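Local coordinates for protein fructose-bisphosphate aldolase (Thermus caldophilus, PDB 2FJK) that belongs to the class II fructose-bisphosphate aldolases, enzymes with a TIM-barrel fold, and holds 1,3-dihydroxyacetonephosphate in a pocket of the barrel, at residues L46-G51 against V75-D80; P187-P192 against S232-E237. All blocks are in the same frame, centred on the assembly; numbering follows the deposited sequence.

Interaction 1: residues L46-G51 against V75-D80. With 13P (1,3-dihydroxyacetonephosphate), chain E.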
loop_
_atom_site.group_PDB
_atom_site.type_symbol
_atom_site.label_atom_id
_atom_site.label_comp_id
_atom_site.label_asym_id
_atom_site.label_seq_id
_atom_site.Cartn_x
_atom_site.Cartn_y
_atom_site.Cartn_z
ATOM N N LEU A 46 -15.462 10.524 0.847
ATOM C CA LEU A 46 -14.367 11.423 1.191
ATOM C C LEU A 46 -14.157 12.323 -0.033
ATOM O O LEU A 46 -13.800 11.855 -1.117
ATOM C CB LEU A 46 -13.101 10.624 1.519
ATOM C CG LEU A 46 -13.210 9.789 2.798
ATOM C CD1 LEU A 46 -11.883 9.136 3.126
ATOM C CD2 LEU A 46 -13.614 10.693 3.933
ATOM N N ALA A 47 -14.413 13.616 0.139
ATOM C CA ALA A 47 -14.278 14.572 -0.953
ATOM C C ALA A 47 -12.995 15.378 -0.863
ATOM O O ALA A 47 -12.636 15.892 0.197
ATOM C CB ALA A 47 -15.491 15.522 -0.975
ATOM N N LEU A 48 -12.296 15.472 -1.982
ATOM C CA LEU A 48 -11.076 16.241 -2.024
ATOM C C LEU A 48 -11.096 17.221 -3.188
ATOM O O LEU A 48 -11.080 16.821 -4.341
ATOM C CB LEU A 48 -9.860 15.331 -2.160
ATOM C CG LEU A 48 -9.380 14.579 -0.923
ATOM C CD1 LEU A 48 -10.321 13.410 -0.620
ATOM C CD2 LEU A 48 -7.965 14.082 -1.181
ATOM N N SER A 49 -11.110 18.509 -2.877
ATOM C CA SER A 49 -11.102 19.529 -3.918
ATOM C C SER A 49 -9.721 19.501 -4.550
ATOM O O SER A 49 -8.855 18.701 -4.163
ATOM C CB SER A 49 -11.337 20.903 -3.300
ATOM O OG SER A 49 -10.220 21.263 -2.492
ATOM N N GLU A 50 -9.507 20.372 -5.526
ATOM C CA GLU A 50 -8.210 20.464 -6.171
ATOM C C GLU A 50 -7.275 21.152 -5.183
ATOM O O GLU A 50 -6.055 20.940 -5.211
ATOM C CB GLU A 50 -8.322 21.262 -7.470
ATOM C CG GLU A 50 -8.247 20.381 -8.710
ATOM C CD GLU A 50 -8.626 21.119 -9.975
ATOM O OE1 GLU A 50 -8.196 22.279 -10.139
ATOM O OE2 GLU A 50 -9.349 20.539 -10.810
ATOM N N GLY A 51 -7.857 21.963 -4.298
ATOM C CA GLY A 51 -7.068 22.650 -3.288
ATOM C C GLY A 51 -6.543 21.624 -2.291
ATOM O O GLY A 51 -5.391 21.692 -1.849
ATOM N N VAL A 75 -17.075 3.239 1.574
ATOM C CA VAL A 75 -16.435 4.543 1.459
ATOM C C VAL A 75 -16.025 4.839 0.022
ATOM O O VAL A 75 -15.395 4.010 -0.634
ATOM C CB VAL A 75 -15.162 4.641 2.334
ATOM C CG1 VAL A 75 -14.431 5.949 2.041
ATOM C CG2 VAL A 75 -15.527 4.558 3.813
ATOM N N ALA A 76 -16.383 6.028 -0.457
ATOM C CA ALA A 76 -16.024 6.458 -1.805
ATOM C C ALA A 76 -15.100 7.664 -1.682
ATOM O O ALA A 76 -15.253 8.480 -0.773
ATOM C CB ALA A 76 -17.273 6.841 -2.599
ATOM N N VAL A 77 -14.138 7.761 -2.592
ATOM C CA VAL A 77 -13.198 8.876 -2.618
ATOM C C VAL A 77 -13.450 9.663 -3.920
ATOM O O VAL A 77 -13.110 9.194 -5.007
ATOM C CB VAL A 77 -11.750 8.349 -2.561
ATOM C CG1 VAL A 77 -10.759 9.501 -2.642
ATOM C CG2 VAL A 77 -11.547 7.543 -1.260
ATOM N N HIS A 78 -14.068 10.845 -3.796
ATOM C CA HIS A 78 -14.413 11.695 -4.948
ATOM C C HIS A 78 -13.576 12.963 -5.107
ATOM O O HIS A 78 -13.168 13.572 -4.120
ATOM C CB HIS A 78 -15.883 12.126 -4.877
ATOM C CG HIS A 78 -16.862 11.005 -5.021
ATOM N ND1 HIS A 78 -18.118 11.185 -5.560
ATOM C CD2 HIS A 78 -16.782 9.696 -4.683
ATOM C CE1 HIS A 78 -18.769 10.035 -5.553
ATOM N NE2 HIS A 78 -17.980 9.114 -5.027
ATOM N N LEU A 79 -13.361 13.371 -6.358
ATOM C CA LEU A 79 -12.587 14.570 -6.673
ATOM C C LEU A 79 -13.325 15.863 -6.294
ATOM O O LEU A 79 -12.796 16.678 -5.555
ATOM C CB LEU A 79 -12.214 14.593 -8.159
ATOM C CG LEU A 79 -11.709 15.921 -8.751
ATOM C CD1 LEU A 79 -10.514 16.447 -7.964
ATOM C CD2 LEU A 79 -11.329 15.710 -10.215
ATOM N N ASP A 80 -14.534 16.073 -6.790
ATOM C CA ASP A 80 -15.258 17.295 -6.419
ATOM C C ASP A 80 -14.801 18.565 -7.174
ATOM O O ASP A 80 -13.732 19.132 -6.914
ATOM C CB ASP A 80 -15.141 17.519 -4.899
ATOM C CG ASP A 80 -16.082 18.592 -4.378
ATOM O OD1 ASP A 80 -17.281 18.545 -4.725
ATOM O OD2 ASP A 80 -15.628 19.470 -3.611
HETATM P P 13P E . -20.018 24.338 1.602
HETATM O O1P 13P E . -19.025 25.598 1.608
HETATM O O2P 13P E . -21.486 24.923 1.707
HETATM O O3P 13P E . -19.719 23.445 2.845
HETATM O O1 13P E . -19.784 23.517 0.241
HETATM C C1 13P E . -19.925 22.098 0.266
HETATM C C2 13P E . -19.925 21.672 -1.181
HETATM O O2 13P E . -20.696 22.215 -1.968
HETATM C C3 13P E . -18.980 20.577 -1.676
HETATM O O3 13P E . -19.081 20.436 -3.089
HETATM O O HOH W 1 -11.638 21.589 -6.946
#

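Interaction 2: residues P187-P192 against S232-E237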
loop_
_atom_site.group_PDB
_atom_site.type_symbol
_atom_site.label_atom_id
_atom_site.label_comp_id
_atom_site.label_asym_id
_atom_site.label_seq_id
_atom_site.Cartn_x
_atom_site.Cartn_y
_atom_site.Cartn_z
ATOM N N PRO A 187 -32.252 30.924 2.920
ATOM C CA PRO A 187 -32.043 30.931 1.469
ATOM C C PRO A 187 -33.054 30.049 0.748
ATOM O O PRO A 187 -33.274 28.904 1.126
ATOM C CB PRO A 187 -30.602 30.432 1.325
ATOM C CG PRO A 187 -30.416 29.573 2.530
ATOM C CD PRO A 187 -31.071 30.383 3.616
ATOM N N PHE A 188 -33.668 30.590 -0.295
ATOM C CA PHE A 188 -34.675 29.852 -1.048
ATOM C C PHE A 188 -34.152 28.642 -1.808
ATOM O O PHE A 188 -33.176 28.723 -2.545
ATOM C CB PHE A 188 -35.380 30.776 -2.044
ATOM C CG PHE A 188 -36.411 30.076 -2.886
ATOM C CD1 PHE A 188 -37.591 29.606 -2.315
ATOM C CD2 PHE A 188 -36.191 29.862 -4.242
ATOM C CE1 PHE A 188 -38.539 28.935 -3.083
ATOM C CE2 PHE A 188 -37.131 29.191 -5.020
ATOM C CZ PHE A 188 -38.307 28.726 -4.440
ATOM N N ILE A 189 -34.828 27.517 -1.632
ATOM C CA ILE A 189 -34.460 26.299 -2.328
ATOM C C ILE A 189 -35.617 25.953 -3.252
ATOM O O ILE A 189 -36.748 25.780 -2.798
ATOM C CB ILE A 189 -34.232 25.131 -1.351
ATOM C CG1 ILE A 189 -33.257 25.553 -0.249
ATOM C CG2 ILE A 189 -33.725 23.920 -2.112
ATOM C CD1 ILE A 189 -31.957 26.130 -0.747
ATOM N N ASP A 190 -35.333 25.862 -4.544
ATOM C CA ASP A 190 -36.354 25.554 -5.537
ATOM C C ASP A 190 -36.719 24.075 -5.495
ATOM O O ASP A 190 -36.252 23.290 -6.317
ATOM C CB ASP A 190 -35.845 25.914 -6.934
ATOM C CG ASP A 190 -36.969 26.189 -7.905
ATOM O OD1 ASP A 190 -37.921 25.384 -7.953
ATOM O OD2 ASP A 190 -36.893 27.209 -8.626
ATOM N N HIS A 191 -37.561 23.699 -4.542
ATOM C CA HIS A 191 -37.964 22.304 -4.399
ATOM C C HIS A 191 -38.759 21.759 -5.581
ATOM O O HIS A 191 -38.554 20.617 -5.994
ATOM C CB HIS A 191 -38.747 22.118 -3.100
ATOM C CG HIS A 191 -37.898 22.219 -1.870
ATOM N ND1 HIS A 191 -36.828 21.380 -1.636
ATOM C CD2 HIS A 191 -37.968 23.046 -0.800
ATOM C CE1 HIS A 191 -36.277 21.685 -0.473
ATOM N NE2 HIS A 191 -36.951 22.691 0.056
ATOM N N PRO A 192 -39.675 22.565 -6.146
ATOM C CA PRO A 192 -40.457 22.083 -7.288
ATOM C C PRO A 192 -39.523 21.760 -8.441
ATOM O O PRO A 192 -39.701 20.766 -9.141
ATOM C CB PRO A 192 -41.372 23.264 -7.605
ATOM C CG PRO A 192 -41.562 23.895 -6.265
ATOM C CD PRO A 192 -40.162 23.883 -5.708
ATOM N N SER A 232 -25.197 32.364 7.132
ATOM C CA SER A 232 -26.507 31.802 6.847
ATOM C C SER A 232 -26.300 30.549 6.002
ATOM O O SER A 232 -25.691 30.605 4.939
ATOM C CB SER A 232 -27.359 32.831 6.091
ATOM O OG SER A 232 -28.648 32.321 5.790
ATOM N N GLY A 233 -26.789 29.417 6.486
ATOM C CA GLY A 233 -26.624 28.184 5.741
ATOM C C GLY A 233 -27.954 27.646 5.270
ATOM O O GLY A 233 -28.984 28.280 5.488
ATOM N N ILE A 234 -27.934 26.481 4.625
ATOM C CA ILE A 234 -29.156 25.863 4.122
ATOM C C ILE A 234 -29.932 25.265 5.285
ATOM O O ILE A 234 -29.367 24.568 6.137
ATOM C CB ILE A 234 -28.857 24.753 3.092
ATOM C CG1 ILE A 234 -27.967 25.294 1.963
ATOM C CG2 ILE A 234 -30.157 24.217 2.524
ATOM C CD1 ILE A 234 -28.526 26.472 1.226
ATOM N N HIS A 235 -31.230 25.550 5.320
ATOM C CA HIS A 235 -32.099 25.066 6.383
ATOM C C HIS A 235 -32.217 23.545 6.396
ATOM O O HIS A 235 -32.402 22.919 5.353
ATOM C CB HIS A 235 -33.490 25.673 6.229
ATOM C CG HIS A 235 -34.369 25.459 7.419
ATOM N ND1 HIS A 235 -34.258 26.210 8.570
ATOM C CD2 HIS A 235 -35.344 24.550 7.655
ATOM C CE1 HIS A 235 -35.128 25.773 9.464
ATOM N NE2 HIS A 235 -35.799 24.766 8.933
ATOM N N PRO A 236 -32.118 22.929 7.586
ATOM C CA PRO A 236 -32.215 21.473 7.736
ATOM C C PRO A 236 -33.445 20.868 7.057
ATOM O O PRO A 236 -33.356 19.827 6.398
ATOM C CB PRO A 236 -32.244 21.282 9.251
ATOM C CG PRO A 236 -31.390 22.400 9.740
ATOM C CD PRO A 236 -31.849 23.571 8.884
ATOM N N GLU A 237 -34.594 21.516 7.214
ATOM C CA GLU A 237 -35.818 21.006 6.603
ATOM C C GLU A 237 -35.709 20.967 5.079
ATOM O O GLU A 237 -36.210 20.039 4.440
ATOM C CB GLU A 237 -37.020 21.845 7.044
ATOM C CG GLU A 237 -37.290 21.773 8.555
ATOM C CD GLU A 237 -37.489 20.343 9.055
ATOM O OE1 GLU A 237 -38.323 19.616 8.468
ATOM O OE2 GLU A 237 -36.819 19.946 10.038
HETATM O O HOH W 2 -32.631 27.035 3.417
#

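Interaction 1: residues L46-G51 against V75-D80
Strands 44-47 and 75-78, neighbours in the parallel sheet of this TIM barrel, form a beta-alpha-beta unit through helix 50-68. Leu-46 joins both sides of its partner Val-77: its N donates to Ala-76 O (2.6 Å) almost along the C=O axis, and its O accepts His-78 N in the carbonyl plane (2.9 Å). Its side chain, CG anti to the carbonyl carbon (chi1 -67°), crosses Val-75 obliquely, CG to CG1 4.1 Å, and the pair packs on Leu-34 of helix 27-38. Ala-47 pairs with His-78 on the other face of the sheet, where His-78 ND1 hydrogen-bonds Lys-249 NZ. Leu-48 N continues the ladder to His-78 O (3.0 Å), and its CD1 meets Val-77 CG1 at 4.4 Å in a layer with Leu-60, Val-64 and Phe-96. Ser-49 is the N-cap of helix 50-68, its OG bonded to Ala-52 N. Glu-50 N donates to a water that donates to Asp-80 O, bridging the helix start and the loop after strand 75-78. Asp-80, CG anti to its backbone N (chi1 -168°), presents OD1 to the hydroxyl O3 of 1,3-dihydroxyacetonephosphate, which donates to it at 3.1 Å.

Interaction 2: residues P187-P192 against S232-E237
Two loops meet here as they run into helices 191-200 and 236-244, and no direct hydrogen bond links them. Asp-190 and His-235 are the N-cap residues of the two helices, and Asp-190 OD1 accepts from Arg-193 N. The tight part is apolar and centres on Ile-234, whose CD1 touches two side chains of the opposing segment: Pro-187 CG at 3.9 Å and Ile-189 CD1 at 4.0 Å. Both isoleucines have the same bent shape, CG1 anti to the carbonyl carbon and chi2 near -55°, and they cross obliquely, so that Ile-189 CD1 also comes within 4.2 Å of Ile-234 CG2. Asp-238 lies against Ile-189 and Ile-239 against Ile-234, which extends this packing onto helix 236-244. At the other end the CG-CD side of the proline ring faces Gly-233 O, with Pro-187 CD 3.5 Å from Gly-233 O. Pro-187 CD is also 3.8 Å from Ser-232 OG. That hydroxyl sits anti to its own backbone N (chi1 180°) and is hydrogen-bonded to the carbonyl oxygens of Gly-183 and Gly-185, which ties 232-237 to the chain leading up to Pro-187.

The looser side is polar. A water donates to Pro-187 O at 3.0 Å and accepts from His-235 N at 2.8 Å, joining the backbones where they do not touch. The His-235 ring turns away from 187-192, and Glu-237 is exposed. Both segments follow barrel strands, 171-172 and 205-207, and the Ile-234 side chain is about 6 Å from 1,3-dihydroxyacetonephosphate, consistent with the ligand-binding end of a TIM barrel.

How the interactions relate
Interaction 1 closes before interaction 2 opens along the chain, and both belong to the same TIM-barrel domain. Their centres are about 24 Å apart and their nearest atoms about 14 Å apart, so they do not touch. Interaction 1 is the more central, its centre about 8 Å from the centre of the chain against about 16 Å for that of interaction 2, and joins adjacent strands of the parallel sheet; interaction 2 joins loops that run into helices 191-200 and 236-244. The bound 1,3-dihydroxyacetonephosphate relates them: interaction 1 supplies the pocket residue Asp-80 directly, whereas interaction 2 lies just behind the pocket, with Ile-234 next to the pocket residue Lys-182.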